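Local coordinates for protein tetR-family transcriptional regulator (Streptomyces coelicolor A3, PDB 2QIB) that probably acts as a transcriptional regulator of the TetR family, binding cis-regulatory DNA through an N-terminal helix-turn-helix domain, at residues A[16-21]-A[43-48]; A[60-65]-A[116-121]; A[98-103]-A[165-170]. All coordinates share one frame; numbering follows the deposited sequence.

Contact 1 (A[16-21]-A[43-48]); sequences QQLIGV and AGISRP
The backbones of helix 11-28 and of the turn that ends helix 36-43 come closest at Leu18 and Ala43, whose CA atoms lie 6.3 Å apart. Ala43 is the small residue around which the helix side chains gather. Its CB points at the neighbouring helix and meets Leu18 CD1 at 3.5 Å, while Val21, one helical turn further on, brings CG2 alongside CB at 4.2 Å. The valine owes this position to a chi1 of 166°, which sets CG1 anti to its backbone N and near Ala43 N, leaving CG2 to face the alanine carbons. Gln17 also points at Ala43, and its bent chain brings the amide group to the Ala43 carbonyl. That amide is probably turned over in the model, so what its polar end does there remains doubtful.

Beyond the alanine, the chain reverses at Gly44. Its positive phi of 79° and two bonds back into the last turn make a Schellman motif, which ends helix 36-43. The chain then delivers Ile45 back toward helix 11-28. Ile45 CD1 rests on both methyls of the leucine, at 3.7 Å from Leu18 CD1 and 3.9 Å from Leu18 CD2, the two side chains crossing obliquely. Leu18 is buried and also touches Ile39, Val50 and Tyr53, whereas Ile45 also packs on Val50. Ser46 then caps the next helix, its OG accepting from Leu49 N.

A short turn joining two helices, both packed on a preceding helix through apolar side chains, is characteristic of the three-helix helix-turn-helix domain, the form found in TetR-family regulators; here residues 43-48 fall in the predicted DNA-binding motif, and Leu18 reaches both of its helices.

Contact 2 (A[60-65]-A[116-121]); sequences LYEAAL and VGSTTT
Glu62 and Ser118 join helix 57-75 to the N-terminal end of helix 119-140, a junction between the helix-turn-helix domain and the C-terminal helical domain of the TetR fold. The polar part is a hydrogen bond in which Ser118 OG donates to Glu62 OE2 over 2.6 Å, and the carboxylate oxygen accepts with its anti lone pair, turned away from OE1. Ser118 is also the N-cap of helix 119-140: its OG accepts from Thr121 N at 3.0 Å, with a nearly straight N-H...O angle of 164°. One hydroxyl thus serves both the helix end and the carboxylate, and the nearby helix N-terminus would probably help to stabilise the glutamate's negative charge.

Van der Waals contacts accompany this bond. Thr120 crosses the glutamate at about a right angle, its CB 3.4 Å from Glu62 OE2. Glu62 CG, anti to its carbonyl carbon (chi1 -70°), meets Thr121 CG2 at 3.7 Å, and the chain is extended beyond it. The same threonine methyl lies in plane at the edge of the Tyr61 ring. That ring packs edge-to-face with Phe26, and both Tyr61 and Leu65 touch Leu109 of helix 103-116. Leu65 brings its CD2 to 3.6 Å from Thr121 CB.

Contact 3 (A[98-103]-A[165-170]); sequences FVDEHG and LLWLDG
Val99 and Leu168 bring together the C-terminal ends of helices 84-101 and 147-168, a helix-helix packing inside the all-helical C-terminal domain of the TetR fold. Along the first segment, Phe98 faces the other way: its side chain packs on helix 57-75, touching Ala68, Asp71, Leu72 and Arg75. The next residue, Val99, carries the apolar contact. Its chi1 of 173° places CG1 anti to the backbone N, and this one methyl meets two partners. Leu168 CD1 lies 3.5 Å from Val99 CG1, a tight carbon-carbon approach. The same CG1 lies in plane at the edge of the Trp167 indole, 4.0 Å from Trp167 CZ3, so the aromatic group presents its rim to the valine.

Asp100 continues along that rim, its CB standing 4.1 Å from Trp167 CH2. Its carboxylate has a separate role, with OD1 forming a salt bridge to Arg171, just beyond the second segment. The indole also makes an edge-to-face contact with Phe96 and packs on Arg175 and Leu178 of helix 175-194. Glu101 takes its charge to a salt bridge with Arg75 instead.

His102 marks the break between helices 84-101 and 103-116. Its imidazole folds back over Phe98, with ND1 lying 3.3 Å above the phenyl plane and over the ring centre. That nitrogen donates to Phe98 O at 2.9 Å, approaching 26° out of the carbonyl plane and tying the histidine to the last turn of the helix.

Gly103 starts the following helix and brings bare backbone against Leu168, which also touches Phe106 and Ser107. The leucine's CD1 lies 3.7 Å from Gly103 O.

The three contacts illustrate successive levels of packing in a TetR-type chain, from the DNA-binding domain into the C-terminal domain. Contact 1 closes before the others open, whereas the segments of contacts 2 and 3 alternate along the chain. The centres of contacts 1 and 2 are about 17 Å apart, and they touch directly: Ile19 of helix 11-28 packs on Ala63 and Ala64 of helix 57-75. Contact 3 lies deeper in the C-terminal domain, its centre about 19 Å from that of contact 2 and about 26 Å from that of contact 1. Helix 57-75 is followed in the chain by helix 84-101 of contact 3, and touches both helix 11-28 and helix 119-140; in TetR relatives such a helix links the two domains.

Contact 1 (A[16-21]-A[43-48])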
loop_
_atom_site.group_PDB
_atom_site.type_symbol
_atom_site.label_atom_id
_atom_site.label_comp_id
_atom_site.label_asym_id
_atom_site.label_seq_id
_atom_site.Cartn_x
_atom_site.Cartn_y
_atom_site.Cartn_z
ATOM N N GLN A 16 -27.054 18.235 -6.451
ATOM C CA GLN A 16 -26.754 16.796 -6.568
ATOM C C GLN A 16 -26.436 16.381 -8.019
ATOM O O GLN A 16 -25.537 15.530 -8.246
ATOM C CB GLN A 16 -27.849 15.950 -5.895
ATOM C CG GLN A 16 -27.912 16.106 -4.330
ATOM C CD GLN A 16 -26.557 15.934 -3.587
ATOM O OE1 GLN A 16 -25.805 14.966 -3.815
ATOM N NE2 GLN A 16 -26.260 16.874 -2.680
ATOM N N GLN A 17 -27.116 16.991 -8.997
ATOM C CA GLN A 17 -26.775 16.791 -10.419
ATOM C C GLN A 17 -25.329 17.190 -10.705
ATOM O O GLN A 17 -24.598 16.445 -11.352
ATOM C CB GLN A 17 -27.683 17.576 -11.380
ATOM C CG GLN A 17 -27.328 17.295 -12.870
ATOM C CD GLN A 17 -27.401 18.507 -13.785
ATOM O OE1 GLN A 17 -27.686 18.369 -14.981
ATOM N NE2 GLN A 17 -27.147 19.699 -13.241
ATOM N N LEU A 18 -24.939 18.379 -10.241
ATOM C CA LEU A 18 -23.582 18.868 -10.425
ATOM C C LEU A 18 -22.533 17.940 -9.793
ATOM O O LEU A 18 -21.513 17.685 -10.404
ATOM C CB LEU A 18 -23.478 20.282 -9.851
ATOM C CG LEU A 18 -22.869 21.470 -10.572
ATOM C CD1 LEU A 18 -22.835 21.407 -12.110
ATOM C CD2 LEU A 18 -23.613 22.717 -10.054
ATOM N N ILE A 19 -22.778 17.447 -8.572
ATOM C CA ILE A 19 -21.842 16.509 -7.925
ATOM C C ILE A 19 -21.697 15.267 -8.794
ATOM O O ILE A 19 -20.587 14.770 -8.961
ATOM C CB ILE A 19 -22.280 16.153 -6.462
ATOM C CG1 ILE A 19 -22.237 17.428 -5.596
ATOM C CG2 ILE A 19 -21.361 15.039 -5.827
ATOM C CD1 ILE A 19 -22.879 17.286 -4.174
ATOM N N GLY A 20 -22.819 14.791 -9.346
ATOM C CA GLY A 20 -22.817 13.578 -10.225
ATOM C C GLY A 20 -22.015 13.785 -11.506
ATOM O O GLY A 20 -21.264 12.910 -11.937
ATOM N N VAL A 21 -22.195 14.954 -12.121
ATOM C CA VAL A 21 -21.486 15.289 -13.334
ATOM C C VAL A 21 -20.005 15.374 -13.024
ATOM O O VAL A 21 -19.160 14.842 -13.765
ATOM C CB VAL A 21 -22.018 16.613 -13.887
ATOM C CG1 VAL A 21 -21.087 17.177 -14.957
ATOM C CG2 VAL A 21 -23.451 16.420 -14.422
ATOM N N ALA A 43 -23.368 19.553 -17.373
ATOM C CA ALA A 43 -24.558 19.797 -16.553
ATOM C C ALA A 43 -25.640 20.620 -17.258
ATOM O O ALA A 43 -26.773 20.726 -16.761
ATOM C CB ALA A 43 -24.157 20.464 -15.230
ATOM N N GLY A 44 -25.305 21.250 -18.385
ATOM C CA GLY A 44 -26.274 22.070 -19.114
ATOM C C GLY A 44 -26.465 23.432 -18.480
ATOM O O GLY A 44 -27.520 24.051 -18.636
ATOM N N ILE A 45 -25.447 23.928 -17.772
ATOM C CA ILE A 45 -25.553 25.253 -17.125
ATOM C C ILE A 45 -24.369 26.159 -17.457
ATOM O O ILE A 45 -23.410 25.721 -18.083
ATOM C CB ILE A 45 -25.729 25.145 -15.579
ATOM C CG1 ILE A 45 -24.460 24.589 -14.913
ATOM C CG2 ILE A 45 -26.979 24.375 -15.242
ATOM C CD1 ILE A 45 -24.552 24.414 -13.392
ATOM N N SER A 46 -24.432 27.416 -17.026
ATOM C CA SER A 46 -23.356 28.365 -17.276
ATOM C C SER A 46 -22.226 28.185 -16.257
ATOM O O SER A 46 -22.416 27.618 -15.168
ATOM C CB SER A 46 -23.895 29.792 -17.203
ATOM O OG SER A 46 -24.162 30.101 -15.855
ATOM N N ARG A 47 -21.041 28.664 -16.628
ATOM C CA ARG A 47 -19.880 28.665 -15.755
ATOM C C ARG A 47 -20.164 29.358 -14.391
ATOM O O ARG A 47 -19.903 28.766 -13.333
ATOM C CB ARG A 47 -18.664 29.252 -16.516
ATOM C CG ARG A 47 -17.433 29.551 -15.696
ATOM C CD ARG A 47 -16.362 30.339 -16.533
ATOM N NE ARG A 47 -15.240 30.730 -15.679
ATOM C CZ ARG A 47 -14.262 29.903 -15.317
ATOM N NH1 ARG A 47 -14.257 28.651 -15.771
ATOM N NH2 ARG A 47 -13.290 30.317 -14.513
ATOM N N PRO A 48 -20.698 30.606 -14.395
ATOM C CA PRO A 48 -21.021 31.237 -13.102
ATOM C C PRO A 48 -22.016 30.415 -12.265
ATOM O O PRO A 48 -21.889 30.351 -11.024
ATOM C CB PRO A 48 -21.634 32.597 -13.504
ATOM C CG PRO A 48 -21.087 32.853 -14.850
ATOM C CD PRO A 48 -20.989 31.506 -15.523
#

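Contact 2 (A[60-65]-A[116-121])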
loop_
_atom_site.group_PDB
_atom_site.type_symbol
_atom_site.label_atom_id
_atom_site.label_comp_id
_atom_site.label_asym_id
_atom_site.label_seq_id
_atom_site.Cartn_x
_atom_site.Cartn_y
_atom_site.Cartn_z
ATOM N N LEU A 60 -15.667 21.108 -5.329
ATOM C CA LEU A 60 -16.466 20.210 -6.168
ATOM C C LEU A 60 -15.805 18.838 -6.259
ATOM O O LEU A 60 -16.465 17.795 -6.146
ATOM C CB LEU A 60 -16.637 20.831 -7.555
ATOM C CG LEU A 60 -17.663 20.196 -8.508
ATOM C CD1 LEU A 60 -18.947 19.615 -7.814
ATOM C CD2 LEU A 60 -18.040 21.203 -9.537
ATOM N N TYR A 61 -14.487 18.843 -6.444
ATOM C CA TYR A 61 -13.717 17.592 -6.451
ATOM C C TYR A 61 -13.930 16.856 -5.131
ATOM O O TYR A 61 -14.149 15.652 -5.129
ATOM C CB TYR A 61 -12.223 17.867 -6.654
ATOM C CG TYR A 61 -11.376 16.610 -6.708
ATOM C CD1 TYR A 61 -11.198 15.897 -7.910
ATOM C CD2 TYR A 61 -10.747 16.127 -5.540
ATOM C CE1 TYR A 61 -10.432 14.726 -7.946
ATOM C CE2 TYR A 61 -9.976 14.942 -5.558
ATOM C CZ TYR A 61 -9.818 14.264 -6.767
ATOM O OH TYR A 61 -9.035 13.117 -6.812
ATOM N N GLU A 62 -13.867 17.598 -4.008
ATOM C CA GLU A 62 -14.089 16.984 -2.673
ATOM C C GLU A 62 -15.503 16.425 -2.524
ATOM O O GLU A 62 -15.691 15.318 -1.970
ATOM C CB GLU A 62 -13.735 17.994 -1.552
ATOM C CG GLU A 62 -12.224 18.260 -1.462
ATOM C CD GLU A 62 -11.856 19.435 -0.539
ATOM O OE1 GLU A 62 -12.764 20.226 -0.214
ATOM O OE2 GLU A 62 -10.660 19.572 -0.157
ATOM N N ALA A 63 -16.495 17.151 -3.046
ATOM C CA ALA A 63 -17.895 16.710 -2.983
ATOM C C ALA A 63 -18.103 15.421 -3.802
ATOM O O ALA A 63 -18.765 14.466 -3.336
ATOM C CB ALA A 63 -18.840 17.816 -3.446
ATOM N N ALA A 64 -17.512 15.381 -4.989
ATOM C CA ALA A 64 -17.539 14.150 -5.808
ATOM C C ALA A 64 -16.878 12.994 -5.058
ATOM O O ALA A 64 -17.389 11.880 -5.058
ATOM C CB ALA A 64 -16.830 14.371 -7.088
ATOM N N LEU A 65 -15.717 13.270 -4.457
ATOM C CA LEU A 65 -14.949 12.240 -3.738
ATOM C C LEU A 65 -15.718 11.723 -2.524
ATOM O O LEU A 65 -15.695 10.516 -2.238
ATOM C CB LEU A 65 -13.573 12.788 -3.341
ATOM C CG LEU A 65 -12.696 11.795 -2.558
ATOM C CD1 LEU A 65 -12.467 10.455 -3.353
ATOM C CD2 LEU A 65 -11.361 12.430 -2.203
ATOM N N VAL A 116 -0.321 15.495 -2.368
ATOM C CA VAL A 116 -1.131 16.238 -3.334
ATOM C C VAL A 116 -2.532 16.482 -2.754
ATOM O O VAL A 116 -3.117 17.562 -2.941
ATOM C CB VAL A 116 -1.223 15.492 -4.725
ATOM C CG1 VAL A 116 -2.271 16.141 -5.652
ATOM C CG2 VAL A 116 0.139 15.452 -5.421
ATOM N N GLY A 117 -3.053 15.491 -2.031
ATOM C CA GLY A 117 -4.410 15.578 -1.505
ATOM C C GLY A 117 -4.605 16.731 -0.537
ATOM O O GLY A 117 -3.678 17.098 0.194
ATOM N N SER A 118 -5.802 17.320 -0.538
ATOM C CA SER A 118 -6.150 18.282 0.495
ATOM C C SER A 118 -6.333 17.499 1.786
ATOM O O SER A 118 -6.416 16.254 1.772
ATOM C CB SER A 118 -7.431 19.032 0.157
ATOM O OG SER A 118 -8.532 18.155 0.114
ATOM N N THR A 119 -6.397 18.220 2.895
ATOM C CA THR A 119 -6.675 17.591 4.176
ATOM C C THR A 119 -7.986 16.824 4.096
ATOM O O THR A 119 -8.110 15.708 4.644
ATOM C CB THR A 119 -6.722 18.644 5.301
ATOM O OG1 THR A 119 -5.392 19.126 5.520
ATOM C CG2 THR A 119 -7.286 18.041 6.606
ATOM N N THR A 120 -8.952 17.410 3.395
ATOM C CA THR A 120 -10.249 16.804 3.254
ATOM C C THR A 120 -10.158 15.526 2.416
ATOM O O THR A 120 -10.722 14.514 2.828
ATOM C CB THR A 120 -11.269 17.789 2.694
ATOM O OG1 THR A 120 -11.485 18.804 3.692
ATOM C CG2 THR A 120 -12.590 17.110 2.392
ATOM N N THR A 121 -9.461 15.579 1.276
ATOM C CA THR A 121 -9.364 14.365 0.427
ATOM C C THR A 121 -8.628 13.234 1.145
ATOM O O THR A 121 -9.074 12.091 1.097
ATOM C CB THR A 121 -8.782 14.578 -1.001
ATOM O OG1 THR A 121 -7.384 14.879 -0.961
ATOM C CG2 THR A 121 -9.517 15.683 -1.734
#

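Contact 3 (A[98-103]-A[165-170])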
loop_
_atom_site.group_PDB
_atom_site.type_symbol
_atom_site.label_atom_id
_atom_site.label_comp_id
_atom_site.label_asym_id
_atom_site.label_seq_id
_atom_site.Cartn_x
_atom_site.Cartn_y
_atom_site.Cartn_z
ATOM N N PHE A 98 -15.935 -1.179 -8.626
ATOM C CA PHE A 98 -15.749 0.237 -8.276
ATOM C C PHE A 98 -14.509 0.823 -8.926
ATOM O O PHE A 98 -14.537 1.901 -9.522
ATOM C CB PHE A 98 -15.661 0.398 -6.754
ATOM C CG PHE A 98 -15.516 1.842 -6.322
ATOM C CD1 PHE A 98 -16.653 2.622 -6.068
ATOM C CD2 PHE A 98 -14.256 2.411 -6.190
ATOM C CE1 PHE A 98 -16.515 3.964 -5.693
ATOM C CE2 PHE A 98 -14.104 3.750 -5.807
ATOM C CZ PHE A 98 -15.221 4.520 -5.555
ATOM N N VAL A 99 -13.384 0.124 -8.768
ATOM C CA VAL A 99 -12.072 0.572 -9.303
ATOM C C VAL A 99 -12.140 0.727 -10.831
ATOM O O VAL A 99 -11.684 1.733 -11.391
ATOM C CB VAL A 99 -10.931 -0.394 -8.881
ATOM C CG1 VAL A 99 -9.632 -0.020 -9.571
ATOM C CG2 VAL A 99 -10.754 -0.339 -7.340
ATOM N N ASP A 100 -12.752 -0.246 -11.494
ATOM C CA ASP A 100 -12.979 -0.157 -12.936
ATOM C C ASP A 100 -13.747 1.123 -13.292
ATOM O O ASP A 100 -13.283 1.927 -14.100
ATOM C CB ASP A 100 -13.779 -1.378 -13.390
ATOM C CG ASP A 100 -13.949 -1.455 -14.922
ATOM O OD1 ASP A 100 -13.379 -0.633 -15.677
ATOM O OD2 ASP A 100 -14.691 -2.345 -15.358
ATOM N N GLU A 101 -14.886 1.304 -12.638
ATOM C CA GLU A 101 -15.834 2.414 -12.916
ATOM C C GLU A 101 -15.166 3.774 -12.736
ATOM O O GLU A 101 -15.536 4.756 -13.417
ATOM C CB GLU A 101 -17.022 2.334 -11.947
ATOM C CG GLU A 101 -17.997 1.192 -12.221
ATOM C CD GLU A 101 -18.912 0.891 -11.015
ATOM O OE1 GLU A 101 -19.126 1.777 -10.134
ATOM O OE2 GLU A 101 -19.421 -0.259 -10.945
ATOM N N HIS A 102 -14.211 3.836 -11.800
ATOM C CA HIS A 102 -13.582 5.100 -11.407
ATOM C C HIS A 102 -12.095 5.125 -11.731
ATOM O O HIS A 102 -11.365 5.963 -11.189
ATOM C CB HIS A 102 -13.779 5.322 -9.909
ATOM C CG HIS A 102 -15.219 5.437 -9.511
ATOM N ND1 HIS A 102 -15.952 4.371 -9.046
ATOM C CD2 HIS A 102 -16.067 6.493 -9.544
ATOM C CE1 HIS A 102 -17.193 4.767 -8.791
ATOM N NE2 HIS A 102 -17.287 6.048 -9.077
ATOM N N GLY A 103 -11.660 4.247 -12.631
ATOM C CA GLY A 103 -10.227 3.940 -12.736
ATOM C C GLY A 103 -9.286 5.131 -12.890
ATOM O O GLY A 103 -8.352 5.304 -12.096
ATOM N N LEU A 165 -4.423 -0.779 -8.050
ATOM C CA LEU A 165 -3.724 0.264 -8.814
ATOM C C LEU A 165 -2.810 -0.364 -9.878
ATOM O O LEU A 165 -2.744 0.092 -11.047
ATOM C CB LEU A 165 -2.881 1.137 -7.870
ATOM C CG LEU A 165 -3.690 2.049 -6.963
ATOM C CD1 LEU A 165 -2.780 2.610 -5.866
ATOM C CD2 LEU A 165 -4.375 3.194 -7.830
ATOM N N LEU A 166 -2.136 -1.454 -9.504
ATOM C CA LEU A 166 -1.260 -2.115 -10.449
ATOM C C LEU A 166 -2.091 -2.775 -11.548
ATOM O O LEU A 166 -1.652 -2.835 -12.712
ATOM C CB LEU A 166 -0.359 -3.143 -9.726
ATOM C CG LEU A 166 0.693 -2.470 -8.819
ATOM C CD1 LEU A 166 1.253 -3.454 -7.767
ATOM C CD2 LEU A 166 1.847 -1.843 -9.690
ATOM N N TRP A 167 -3.286 -3.270 -11.180
ATOM C CA TRP A 167 -4.200 -3.896 -12.151
ATOM C C TRP A 167 -4.577 -2.873 -13.233
ATOM O O TRP A 167 -4.446 -3.154 -14.442
ATOM C CB TRP A 167 -5.433 -4.476 -11.475
ATOM C CG TRP A 167 -6.481 -4.889 -12.467
ATOM C CD1 TRP A 167 -6.409 -5.899 -13.395
ATOM C CD2 TRP A 167 -7.749 -4.253 -12.654
ATOM N NE1 TRP A 167 -7.608 -5.965 -14.118
ATOM C CE2 TRP A 167 -8.428 -4.951 -13.684
ATOM C CE3 TRP A 167 -8.401 -3.189 -12.002
ATOM C CZ2 TRP A 167 -9.732 -4.591 -14.097
ATOM C CZ3 TRP A 167 -9.689 -2.818 -12.418
ATOM C CH2 TRP A 167 -10.341 -3.528 -13.441
ATOM N N LEU A 168 -4.922 -1.673 -12.795
ATOM C CA LEU A 168 -5.355 -0.597 -13.724
ATOM C C LEU A 168 -4.301 -0.204 -14.757
ATOM O O LEU A 168 -4.639 0.281 -15.861
ATOM C CB LEU A 168 -5.789 0.620 -12.943
ATOM C CG LEU A 168 -7.131 0.564 -12.226
ATOM C CD1 LEU A 168 -7.260 1.806 -11.371
ATOM C CD2 LEU A 168 -8.289 0.494 -13.241
ATOM N N ASP A 169 -3.032 -0.392 -14.413
ATOM C CA ASP A 169 -1.947 -0.043 -15.322
ATOM C C ASP A 169 -1.758 -1.148 -16.371
ATOM O O ASP A 169 -0.823 -1.965 -16.280
ATOM C CB ASP A 169 -0.665 0.217 -14.533
ATOM C CG ASP A 169 0.433 0.812 -15.398
ATOM O OD1 ASP A 169 0.156 1.141 -16.584
ATOM O OD2 ASP A 169 1.572 0.916 -14.900
ATOM N N GLY A 170 -2.657 -1.197 -17.352
ATOM C CA GLY A 170 -2.530 -2.137 -18.459
ATOM C C GLY A 170 -3.529 -3.286 -18.450
ATOM O O GLY A 170 -3.738 -3.924 -19.479
#